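Local coordinates for ForH (Streptomyces kaniharaensis, PDB 6NKO), which probably takes part in formycin A biosynthesis, resembling the IMP cyclohydrolase of purine biosynthesis, at residues H20-L25 and G108-D113; V24-D29 and A48-T53; G44-A49 and E63-A68; D69-P74 and T85-G90. All coordinates share one frame; numbering follows the deposited sequence.

Interaction 1: residues H20-L25 and G108-D113; sequences HMLAVL and GIPRID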
loop_
_atom_site.group_PDB
_atom_site.type_symbol
_atom_site.label_atom_id
_atom_site.label_comp_id
_atom_site.label_asym_id
_atom_site.label_seq_id
_atom_site.Cartn_x
_atom_site.Cartn_y
_atom_site.Cartn_z
ATOM N N HIS A 20 11.375 -12.875 8.742
ATOM C CA HIS A 20 12.118 -12.196 7.678
ATOM C C HIS A 20 11.281 -11.125 6.916
ATOM O O HIS A 20 11.781 -10.014 6.701
ATOM C CB HIS A 20 12.699 -13.242 6.692
ATOM C CG HIS A 20 14.053 -13.785 7.078
ATOM N ND1 HIS A 20 15.231 -13.236 6.603
ATOM C CD2 HIS A 20 14.421 -14.860 7.821
ATOM C CE1 HIS A 20 16.262 -13.926 7.065
ATOM N NE2 HIS A 20 15.800 -14.914 7.810
ATOM N N MET A 21 10.021 -11.400 6.531
ATOM C CA MET A 21 9.331 -10.528 5.577
ATOM C C MET A 21 7.892 -10.168 5.952
ATOM O O MET A 21 7.192 -10.886 6.675
ATOM C CB MET A 21 9.320 -11.129 4.170
ATOM C CG MET A 21 10.591 -10.842 3.413
ATOM S SD MET A 21 11.760 -12.187 3.596
ATOM C CE MET A 21 13.245 -11.256 3.953
ATOM N N LEU A 22 7.446 -9.044 5.371
ATOM C CA LEU A 22 6.168 -8.403 5.684
ATOM C C LEU A 22 5.670 -7.560 4.509
ATOM O O LEU A 22 6.411 -6.722 3.989
ATOM C CB LEU A 22 6.302 -7.532 6.936
ATOM C CG LEU A 22 5.132 -6.636 7.345
ATOM C CD1 LEU A 22 3.861 -7.450 7.500
ATOM C CD2 LEU A 22 5.437 -5.896 8.642
ATOM N N ALA A 23 4.404 -7.763 4.128
ATOM C CA ALA A 23 3.719 -6.985 3.100
ATOM C C ALA A 23 2.488 -6.307 3.689
ATOM O O ALA A 23 1.839 -6.860 4.581
ATOM C CB ALA A 23 3.289 -7.861 1.924
ATOM N N VAL A 24 2.159 -5.119 3.177
ATOM C CA VAL A 24 0.968 -4.374 3.581
ATOM C C VAL A 24 0.070 -4.224 2.360
ATOM O O VAL A 24 0.473 -3.623 1.356
ATOM C CB VAL A 24 1.321 -3.000 4.174
ATOM C CG1 VAL A 24 0.053 -2.238 4.558
ATOM C CG2 VAL A 24 2.234 -3.158 5.380
ATOM N N LEU A 25 -1.148 -4.755 2.450
ATOM C CA LEU A 25 -2.105 -4.753 1.346
ATOM C C LEU A 25 -3.224 -3.771 1.681
ATOM O O LEU A 25 -4.079 -4.063 2.523
ATOM C CB LEU A 25 -2.659 -6.156 1.104
ATOM C CG LEU A 25 -1.951 -7.070 0.097
ATOM C CD1 LEU A 25 -0.436 -6.954 0.173
ATOM C CD2 LEU A 25 -2.385 -8.513 0.302
ATOM N N GLY A 108 11.632 -1.491 17.965
ATOM C CA GLY A 108 11.062 -2.746 17.523
ATOM C C GLY A 108 10.185 -2.608 16.296
ATOM O O GLY A 108 9.059 -3.113 16.270
ATOM N N ILE A 109 10.693 -1.935 15.270
ATOM C CA ILE A 109 9.945 -1.652 14.053
ATOM C C ILE A 109 10.471 -2.569 12.952
ATOM O O ILE A 109 11.612 -2.400 12.497
ATOM C CB ILE A 109 10.059 -0.177 13.647
ATOM C CG1 ILE A 109 9.537 0.724 14.770
ATOM C CG2 ILE A 109 9.302 0.071 12.350
ATOM C CD1 ILE A 109 9.811 2.198 14.549
ATOM N N PRO A 110 9.687 -3.534 12.486
ATOM C CA PRO A 110 10.123 -4.360 11.360
ATOM C C PRO A 110 10.028 -3.597 10.047
ATOM O O PRO A 110 9.268 -2.639 9.901
ATOM C CB PRO A 110 9.141 -5.535 11.383
ATOM C CG PRO A 110 7.898 -4.959 11.975
ATOM C CD PRO A 110 8.327 -3.879 12.938
ATOM N N ARG A 111 10.830 -4.039 9.086
ATOM C CA ARG A 111 10.793 -3.461 7.753
ATOM C C ARG A 111 9.569 -3.968 7.000
ATOM O O ARG A 111 9.215 -5.147 7.083
ATOM C CB ARG A 111 12.070 -3.807 6.985
ATOM C CG ARG A 111 11.933 -3.771 5.473
ATOM C CD ARG A 111 11.851 -2.342 4.958
ATOM N NE ARG A 111 13.158 -1.695 4.904
ATOM C CZ ARG A 111 13.351 -0.389 5.054
ATOM N NH1 ARG A 111 12.318 0.414 5.271
ATOM N NH2 ARG A 111 14.574 0.116 4.989
ATOM N N ILE A 112 8.912 -3.064 6.283
ATOM C CA ILE A 112 7.829 -3.418 5.374
ATOM C C ILE A 112 8.439 -3.555 3.985
ATOM O O ILE A 112 8.906 -2.572 3.399
ATOM C CB ILE A 112 6.698 -2.381 5.402
ATOM C CG1 ILE A 112 5.896 -2.508 6.701
ATOM C CG2 ILE A 112 5.785 -2.560 4.200
ATOM C CD1 ILE A 112 5.089 -1.276 7.055
ATOM N N ASP A 113 8.446 -4.778 3.457
ATOM C CA ASP A 113 9.119 -5.061 2.197
ATOM C C ASP A 113 8.250 -4.812 0.973
ATOM O O ASP A 113 8.788 -4.680 -0.133
ATOM C CB ASP A 113 9.610 -6.512 2.179
ATOM C CG ASP A 113 10.378 -6.878 3.431
ATOM O OD1 ASP A 113 11.592 -6.585 3.492
ATOM O OD2 ASP A 113 9.763 -7.449 4.358
#

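Interaction 2: residues V24-D29 and A48-T53; sequences VLAVSD and AATEGT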
loop_
_atom_site.group_PDB
_atom_site.type_symbol
_atom_site.label_atom_id
_atom_site.label_comp_id
_atom_site.label_asym_id
_atom_site.label_seq_id
_atom_site.Cartn_x
_atom_site.Cartn_y
_atom_site.Cartn_z
ATOM N N VAL A 24 2.159 -5.119 3.177
ATOM C CA VAL A 24 0.968 -4.374 3.581
ATOM C C VAL A 24 0.070 -4.224 2.360
ATOM O O VAL A 24 0.473 -3.623 1.356
ATOM C CB VAL A 24 1.321 -3.000 4.174
ATOM C CG1 VAL A 24 0.053 -2.238 4.558
ATOM C CG2 VAL A 24 2.234 -3.158 5.380
ATOM N N LEU A 25 -1.148 -4.755 2.450
ATOM C CA LEU A 25 -2.105 -4.753 1.346
ATOM C C LEU A 25 -3.224 -3.771 1.681
ATOM O O LEU A 25 -4.079 -4.063 2.523
ATOM C CB LEU A 25 -2.659 -6.156 1.104
ATOM C CG LEU A 25 -1.951 -7.070 0.097
ATOM C CD1 LEU A 25 -0.436 -6.954 0.173
ATOM C CD2 LEU A 25 -2.385 -8.513 0.302
ATOM N N ALA A 26 -3.220 -2.612 1.017
ATOM C CA ALA A 26 -4.212 -1.558 1.249
ATOM C C ALA A 26 -4.840 -1.170 -0.091
ATOM O O ALA A 26 -4.639 -0.060 -0.587
ATOM C CB ALA A 26 -3.581 -0.349 1.936
ATOM N N VAL A 27 -5.615 -2.083 -0.671
ATOM C CA VAL A 27 -6.164 -1.906 -2.010
ATOM C C VAL A 27 -7.671 -1.720 -1.922
ATOM O O VAL A 27 -8.343 -2.347 -1.094
ATOM C CB VAL A 27 -5.808 -3.089 -2.935
ATOM C CG1 VAL A 27 -4.301 -3.177 -3.124
ATOM C CG2 VAL A 27 -6.362 -4.394 -2.386
ATOM N N SER A 28 -8.195 -0.839 -2.772
ATOM C CA SER A 28 -9.631 -0.689 -2.964
ATOM C C SER A 28 -10.120 -1.507 -4.153
ATOM O O SER A 28 -11.215 -2.078 -4.108
ATOM C CB SER A 28 -9.987 0.787 -3.158
ATOM O OG SER A 28 -9.529 1.570 -2.068
ATOM N N ASP A 29 -9.320 -1.559 -5.216
ATOM C CA ASP A 29 -9.546 -2.467 -6.333
ATOM C C ASP A 29 -8.989 -3.833 -5.947
ATOM O O ASP A 29 -7.770 -4.005 -5.848
ATOM C CB ASP A 29 -8.879 -1.920 -7.593
ATOM C CG ASP A 29 -9.025 -2.843 -8.790
ATOM O OD1 ASP A 29 -9.812 -3.810 -8.721
ATOM O OD2 ASP A 29 -8.350 -2.594 -9.809
ATOM N N ALA A 48 -0.256 -8.311 5.902
ATOM C CA ALA A 48 -1.151 -7.477 6.689
ATOM C C ALA A 48 -1.959 -6.589 5.755
ATOM O O ALA A 48 -1.444 -6.108 4.740
ATOM C CB ALA A 48 -0.371 -6.627 7.693
ATOM N N ALA A 49 -3.226 -6.370 6.098
ATOM C CA ALA A 49 -4.161 -5.715 5.196
ATOM C C ALA A 49 -4.997 -4.681 5.935
ATOM O O ALA A 49 -5.220 -4.782 7.144
ATOM C CB ALA A 49 -5.088 -6.735 4.525
ATOM N N THR A 50 -5.459 -3.683 5.184
ATOM C CA THR A 50 -6.422 -2.725 5.702
ATOM C C THR A 50 -7.810 -3.358 5.749
ATOM O O THR A 50 -7.991 -4.546 5.473
ATOM C CB THR A 50 -6.432 -1.454 4.856
ATOM O OG1 THR A 50 -6.507 -1.798 3.468
ATOM C CG2 THR A 50 -5.182 -0.627 5.113
ATOM N N GLU A 51 -8.811 -2.531 6.064
ATOM C CA GLU A 51 -10.112 -3.050 6.477
ATOM C C GLU A 51 -10.776 -3.875 5.376
ATOM O O GLU A 51 -11.230 -4.998 5.621
ATOM C CB GLU A 51 -11.006 -1.888 6.935
ATOM C CG GLU A 51 -11.471 -0.929 5.840
ATOM C CD GLU A 51 -10.431 0.124 5.481
ATOM O OE1 GLU A 51 -9.435 0.277 6.221
ATOM O OE2 GLU A 51 -10.605 0.793 4.442
ATOM N N GLY A 52 -10.816 -3.350 4.150
ATOM C CA GLY A 52 -11.534 -4.042 3.090
ATOM C C GLY A 52 -10.862 -5.336 2.675
ATOM O O GLY A 52 -11.495 -6.392 2.617
ATOM N N THR A 53 -9.562 -5.267 2.378
ATOM C CA THR A 53 -8.826 -6.452 1.950
ATOM C C THR A 53 -8.818 -7.532 3.022
ATOM O O THR A 53 -8.820 -8.725 2.699
ATOM C CB THR A 53 -7.390 -6.068 1.583
ATOM O OG1 THR A 53 -7.389 -4.804 0.909
ATOM C CG2 THR A 53 -6.777 -7.113 0.678
#

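Interaction 3: residues G44-A49 and E63-A68; sequences GWRVAA and EVERIA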
loop_
_atom_site.group_PDB
_atom_site.type_symbol
_atom_site.label_atom_id
_atom_site.label_comp_id
_atom_site.label_asym_id
_atom_site.label_seq_id
_atom_site.Cartn_x
_atom_site.Cartn_y
_atom_site.Cartn_z
ATOM N N GLY A 44 6.160 -17.776 3.109
ATOM C CA GLY A 44 6.540 -17.462 4.468
ATOM C C GLY A 44 6.398 -16.007 4.853
ATOM O O GLY A 44 6.666 -15.661 6.011
ATOM N N TRP A 45 5.992 -15.146 3.922
ATOM C CA TRP A 45 5.809 -13.737 4.232
ATOM C C TRP A 45 4.705 -13.552 5.265
ATOM O O TRP A 45 3.802 -14.382 5.404
ATOM C CB TRP A 45 5.453 -12.949 2.970
ATOM C CG TRP A 45 6.602 -12.642 2.064
ATOM C CD1 TRP A 45 7.537 -13.518 1.595
ATOM C CD2 TRP A 45 6.926 -11.367 1.498
ATOM N NE1 TRP A 45 8.427 -12.864 0.778
ATOM C CE2 TRP A 45 8.075 -11.542 0.704
ATOM C CE3 TRP A 45 6.359 -10.091 1.592
ATOM C CZ2 TRP A 45 8.669 -10.490 0.007
ATOM C CZ3 TRP A 45 6.949 -9.048 0.898
ATOM C CH2 TRP A 45 8.092 -9.256 0.116
ATOM N N ARG A 46 4.785 -12.449 5.997
ATOM C CA ARG A 46 3.659 -11.973 6.782
ATOM C C ARG A 46 2.879 -10.982 5.932
ATOM O O ARG A 46 3.466 -10.084 5.322
ATOM C CB ARG A 46 4.128 -11.323 8.082
ATOM C CG ARG A 46 4.568 -12.323 9.140
ATOM C CD ARG A 46 5.018 -11.618 10.402
ATOM N NE ARG A 46 4.157 -10.485 10.730
ATOM C CZ ARG A 46 4.600 -9.317 11.181
ATOM N NH1 ARG A 46 5.900 -9.122 11.356
ATOM N NH2 ARG A 46 3.744 -8.342 11.457
ATOM N N VAL A 47 1.565 -11.165 5.867
ATOM C CA VAL A 47 0.702 -10.354 5.022
ATOM C C VAL A 47 -0.297 -9.640 5.919
ATOM O O VAL A 47 -1.084 -10.287 6.620
ATOM C CB VAL A 47 -0.012 -11.201 3.957
ATOM C CG1 VAL A 47 -0.992 -10.348 3.163
ATOM C CG2 VAL A 47 1.011 -11.851 3.035
ATOM N N ALA A 48 -0.256 -8.311 5.902
ATOM C CA ALA A 48 -1.151 -7.477 6.689
ATOM C C ALA A 48 -1.959 -6.589 5.755
ATOM O O ALA A 48 -1.444 -6.108 4.740
ATOM C CB ALA A 48 -0.371 -6.627 7.693
ATOM N N ALA A 49 -3.226 -6.370 6.098
ATOM C CA ALA A 49 -4.161 -5.715 5.196
ATOM C C ALA A 49 -4.997 -4.681 5.935
ATOM O O ALA A 49 -5.220 -4.782 7.144
ATOM C CB ALA A 49 -5.088 -6.735 4.525
ATOM N N GLU A 63 -4.332 -16.506 6.264
ATOM C CA GLU A 63 -3.866 -16.036 7.568
ATOM C C GLU A 63 -3.263 -14.631 7.451
ATOM O O GLU A 63 -2.095 -14.385 7.761
ATOM C CB GLU A 63 -2.872 -17.037 8.163
ATOM C CG GLU A 63 -1.593 -17.278 7.312
ATOM C CD GLU A 63 -1.795 -18.268 6.168
ATOM O OE1 GLU A 63 -0.862 -19.049 5.862
ATOM O OE2 GLU A 63 -2.895 -18.269 5.575
ATOM N N VAL A 64 -4.084 -13.711 6.999
ATOM C CA VAL A 64 -3.677 -12.318 6.878
ATOM C C VAL A 64 -3.902 -11.634 8.216
ATOM O O VAL A 64 -4.812 -11.977 8.979
ATOM C CB VAL A 64 -4.429 -11.602 5.732
ATOM C CG1 VAL A 64 -4.051 -12.224 4.396
ATOM C CG2 VAL A 64 -5.941 -11.661 5.945
ATOM N N GLU A 65 -3.047 -10.670 8.515
ATOM C CA GLU A 65 -3.118 -9.941 9.767
ATOM C C GLU A 65 -3.777 -8.590 9.529
ATOM O O GLU A 65 -3.768 -8.062 8.416
ATOM C CB GLU A 65 -1.722 -9.766 10.375
ATOM C CG GLU A 65 -1.077 -11.085 10.795
ATOM C CD GLU A 65 0.424 -10.977 11.005
ATOM O OE1 GLU A 65 0.845 -10.476 12.066
ATOM O OE2 GLU A 65 1.186 -11.404 10.113
ATOM N N ARG A 66 -4.380 -8.050 10.580
ATOM C CA ARG A 66 -5.037 -6.754 10.495
ATOM C C ARG A 66 -4.007 -5.645 10.659
ATOM O O ARG A 66 -3.381 -5.531 11.717
ATOM C CB ARG A 66 -6.115 -6.648 11.568
ATOM C CG ARG A 66 -7.527 -6.568 11.027
ATOM C CD ARG A 66 -8.463 -5.937 12.040
ATOM N NE ARG A 66 -9.860 -5.999 11.619
ATOM C CZ ARG A 66 -10.702 -6.966 11.967
ATOM N NH1 ARG A 66 -10.291 -7.959 12.742
ATOM N NH2 ARG A 66 -11.957 -6.938 11.539
ATOM N N ILE A 67 -3.836 -4.821 9.621
ATOM C CA ILE A 67 -2.907 -3.694 9.693
ATOM C C ILE A 67 -3.322 -2.694 10.759
ATOM O O ILE A 67 -2.518 -1.852 11.167
ATOM C CB ILE A 67 -2.793 -2.987 8.327
ATOM C CG1 ILE A 67 -1.466 -2.243 8.208
ATOM C CG2 ILE A 67 -3.910 -1.967 8.168
ATOM C CD1 ILE A 67 -0.248 -3.119 8.319
ATOM N N ALA A 68 -4.575 -2.741 11.208
ATOM C CA ALA A 68 -4.997 -1.850 12.279
ATOM C C ALA A 68 -4.354 -2.248 13.604
ATOM O O ALA A 68 -3.536 -1.502 14.160
ATOM C CB ALA A 68 -6.521 -1.831 12.376
HETATM O O HOH W 1 0.284 -12.803 8.111
#

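Interaction 4: residues D69-P74 and T85-G90; sequences DLAGVP and TVSVMG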
loop_
_atom_site.group_PDB
_atom_site.type_symbol
_atom_site.label_atom_id
_atom_site.label_comp_id
_atom_site.label_asym_id
_atom_site.label_seq_id
_atom_site.Cartn_x
_atom_site.Cartn_y
_atom_site.Cartn_z
ATOM N N ASP A 69 -4.735 -3.408 14.144
ATOM C CA ASP A 69 -4.152 -3.862 15.404
ATOM C C ASP A 69 -2.632 -3.970 15.308
ATOM O O ASP A 69 -1.910 -3.701 16.277
ATOM C CB ASP A 69 -4.769 -5.212 15.762
ATOM C CG ASP A 69 -6.294 -5.227 15.580
ATOM O OD1 ASP A 69 -6.954 -4.176 15.750
ATOM O OD2 ASP A 69 -6.842 -6.294 15.229
ATOM N N LEU A 70 -2.133 -4.366 14.145
ATOM C CA LEU A 70 -0.705 -4.547 13.912
ATOM C C LEU A 70 -0.106 -3.209 13.528
ATOM O O LEU A 70 -0.348 -2.732 12.418
ATOM C CB LEU A 70 -0.467 -5.534 12.775
ATOM C CG LEU A 70 0.909 -6.099 12.450
ATOM C CD1 LEU A 70 0.997 -7.497 13.015
ATOM C CD2 LEU A 70 1.114 -6.129 10.949
ATOM N N ALA A 71 0.707 -2.628 14.410
ATOM C CA ALA A 71 1.510 -1.444 14.085
ATOM C C ALA A 71 0.640 -0.260 13.704
ATOM O O ALA A 71 1.131 0.750 13.195
ATOM C CB ALA A 71 2.510 -1.719 12.956
ATOM N N GLY A 72 -0.654 -0.366 13.946
ATOM C CA GLY A 72 -1.546 0.684 13.543
ATOM C C GLY A 72 -2.321 1.181 14.725
ATOM O O GLY A 72 -1.951 0.948 15.884
ATOM N N VAL A 73 -3.428 1.845 14.442
ATOM C CA VAL A 73 -4.125 2.624 15.444
ATOM C C VAL A 73 -5.625 2.436 15.188
ATOM O O VAL A 73 -6.270 3.244 14.510
ATOM C CB VAL A 73 -3.658 4.101 15.434
ATOM C CG1 VAL A 73 -4.366 5.059 14.428
ATOM C CG2 VAL A 73 -3.407 4.674 16.931
ATOM N N PRO A 74 -6.200 1.264 15.613
ATOM C CA PRO A 74 -7.562 0.877 15.203
ATOM C C PRO A 74 -8.611 1.574 16.037
ATOM O O PRO A 74 -8.362 1.812 17.219
ATOM C CB PRO A 74 -7.606 -0.629 15.494
ATOM C CG PRO A 74 -6.190 -0.984 15.851
ATOM C CD PRO A 74 -5.595 0.218 16.453
ATOM N N THR A 85 1.297 5.749 11.678
ATOM C CA THR A 85 2.031 5.528 12.913
ATOM C C THR A 85 3.513 5.413 12.589
ATOM O O THR A 85 3.908 5.232 11.433
ATOM C CB THR A 85 1.569 4.259 13.649
ATOM O OG1 THR A 85 1.963 3.101 12.902
ATOM C CG2 THR A 85 0.055 4.251 13.845
ATOM N N VAL A 86 4.336 5.512 13.632
ATOM C CA VAL A 86 5.778 5.374 13.456
ATOM C C VAL A 86 6.122 3.979 12.950
ATOM O O VAL A 86 7.011 3.810 12.107
ATOM C CB VAL A 86 6.507 5.696 14.773
ATOM C CG1 VAL A 86 7.989 5.391 14.653
ATOM C CG2 VAL A 86 6.281 7.150 15.160
ATOM N N SER A 87 5.412 2.959 13.434
ATOM C CA SER A 87 5.748 1.585 13.074
ATOM C C SER A 87 5.505 1.314 11.592
ATOM O O SER A 87 6.343 0.698 10.923
ATOM C CB SER A 87 4.948 0.611 13.938
ATOM O OG SER A 87 5.433 0.596 15.268
ATOM N N VAL A 88 4.369 1.764 11.057
ATOM C CA VAL A 88 4.066 1.502 9.653
ATOM C C VAL A 88 4.882 2.413 8.743
ATOM O O VAL A 88 5.565 1.946 7.827
ATOM C CB VAL A 88 2.556 1.648 9.388
ATOM C CG1 VAL A 88 2.285 1.643 7.890
ATOM C CG2 VAL A 88 1.789 0.533 10.070
ATOM N N MET A 89 4.822 3.727 8.979
ATOM C CA MET A 89 5.530 4.663 8.112
ATOM C C MET A 89 7.039 4.584 8.308
ATOM O O MET A 89 7.799 4.813 7.359
ATOM C CB MET A 89 5.032 6.087 8.358
ATOM C CG MET A 89 3.555 6.290 8.037
ATOM S SD MET A 89 3.103 5.646 6.412
ATOM C CE MET A 89 4.060 6.725 5.351
ATOM N N GLY A 90 7.492 4.268 9.523
ATOM C CA GLY A 90 8.911 4.038 9.728
ATOM C C GLY A 90 9.394 2.781 9.033
ATOM O O GLY A 90 10.503 2.747 8.493
#

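Interaction 1: residues H20-L25 and G108-D113
Asp113 grips the backbone of Leu22 at two points. Its amide donates to Leu22 O over 2.9 Å, arriving nearly head-on to the carbonyl (C=O...N angle 165°), while its carboxylate oxygen OD2 accepts from Leu22 N at 3.0 Å. The pair marks the place where the loop after helix 98-107 enters the parallel sheet of the MGS-like domain: Asp113 immediately precedes strand 114-117, which goes on to bond with Val24 through Leu114 and Cys116. With CG anti to its own carbonyl carbon and beside its backbone N (chi1 -49°), the Asp113 carboxylate lies on the same side as the amide that reaches Leu22, and one residue thus serves both polar groups of its partner. OD2 also lies 3.3 Å from Met21 CA, and the Met21 side chain passes the carboxylate at about a right angle, with CG as its near atom. Replacing Asp113 with an alanine would probably leave the Leu22 amide without its acceptor and let the backbone around Leu22 move more freely. Farther out the contact is apolar. Leu22 lays CD2 against Ile112 CG1 at 3.9 Å, and the same CD2 lies 4.2 Å from Pro110 CG, whereas its CB faces Arg111 O. The guanidinium of Arg111 leads off instead to the carbonyl oxygens of Ala94 and Gly91. Ile112 is also packed on Val88 and Ile92 of helix 86-93, and its two branches close on a single methyl: Val24 CG2 lies 3.8 Å from both Ile112 CG2 and Ile112 CD1.

Interaction 2: residues V24-D29 and A48-T53
Leu25 and Ala49 are partners in the parallel pairing of a beta-alpha-beta unit, in which helix 33-42 connects strand 22-26 to strand 46-49 in a Rossmann-like sheet. Leu25 N donates to Ala48 O at 2.7 Å, close to the carbonyl direction, and Leu25 O receives Thr50 N at 3.0 Å from 25° outside the carbonyl plane, so Leu25 bonds to the residues before and after its partner. CA-H...O contacts from Val24 CA to Ala48 O and from Ala49 CA to Leu25 O fill in between these bonds. Thr50 stands at the N-cap of helix 51-59, but its hydroxyl makes no capping bond. With OG1 set between its backbone N and carbonyl carbon (chi1 48°), it turns back across the strand end and gives a weak second bond to Leu25 O at 3.5 Å. The same rotation brings Thr50 CG2 to 3.6 Å from Ala26 CB, methyl against methyl. In the first turn of the helix, Thr53 meets Val27 at about a right angle, OG1 lying 3.5 Å from Val27 CG2. The contact is buried between helices: Leu25, Val27 and Thr53 pack on Ile33 of helix 33-42, while Val24 and Ala26 touch Met145 of helix 141-151. Next in the sheet comes strand 114-117, whose Cys116 bonds to the backbone of Val24 and Ala26.

Interaction 3: residues G44-A49 and E63-A68
The Arg46 guanidinium meets the Glu65 carboxylate at its edge: OE2 lies in the guanidinium plane, 3.2 Å from NE, and accepts through its syn lone pair. This bridge straps together strands 46-49 and 65-66, the latter an outermost strand of the parallel sheet and the end of a beta-alpha-beta unit through helix 51-59. The two flat groups are turned 45° apart, and the salt bridge uses NE alone, with a nearly straight N-H...O angle of 163°. A bend at chi3 of Arg46 turns NE toward the carboxylate, where Leu70 also touches both side chains. Along the strands, Val47 O accepts from Glu65 N, Glu65 O from Ala49 N, and Ala49 O from Ile67 N at 2.8 Å, this last donor lying 35° out of the carbonyl plane. A water accepts from Val47 N at 3.1 Å and comes within 2.6 Å of Glu65 OE2, close also to Glu63 O. Two apolar contacts flank the backbone pairing. Val47 CG1 meets Val64 CG1 at 3.8 Å, and Ile67 extends CD1 to 3.6 Å from Ala48 CB.

Interaction 4: residues D69-P74 and T85-G90
Thr85 reaches over to the backbone of Ala71, and each atom of its side chain has a neighbour there. Thr85 CB starts 3.6 Å from Ala71 O. Beyond it, Thr85 OG1 donates a hydrogen bond of 2.5 Å to Ala71 O, approaching nearly end-on to the carbonyl (C=O...O angle 161°). The methyl, Thr85 CG2, points on along the loop, to 3.9 Å from Gly72 CA and 4.0 Å from Val73 CB, and so covers the turn of the loop beyond Ala71. A chi1 of 69° holds OG1 between the Thr85 backbone N and carbonyl carbon, from where it also faces the start of helix 86-93 and accepts a weak but straight bond from Val88 N at 3.3 Å. The hydroxyl therefore works in both directions, its proton toward the loop and its oxygen toward the helix amide. A valine in place of Thr85 would probably leave Ala71 O without this donor and the Val88 amide without its cap, so that loop and helix end could shift against each other. Ala71 adds an apolar contact: its CB lies 3.5 Å from Ser87 CB and 3.7 Å from Val88 CG2, nestling against the first turn of the helix. Val88 packs in addition on Met145, so that one residue of the helix start touches both the loop and helix 141-151. The arrangement is that of a threonine N-cap whose hydroxyl doubles as a tether, fastening the loop after strand 65-66 to the N-terminus of helix 86-93 in the MGS-like domain.

How the interactions relate
Interactions 1, 2 and 3 follow one parallel sheet across its strands. Interactions 1 and 2 share Val24 and Leu25 on strand 22-26, with centres about 15 Å apart; interactions 2 and 3 share Ala48 and Ala49 on strand 46-49, about 10 Å apart. Ile67 links the latter two again, its CG2 lying 3.6 Å from Thr50 CG2. Interaction 4 lies off the sheet. It meets interaction 1, about 11 Å away between centres, where Ile112 CD1 comes to 3.3 Å from Val88 O, and interactions 2 and 3 through Leu70 CD2, 3.6 Å from Ala48 CB. Along the chain, interactions 3 and 4 both fall within the loop that interaction 1 closes.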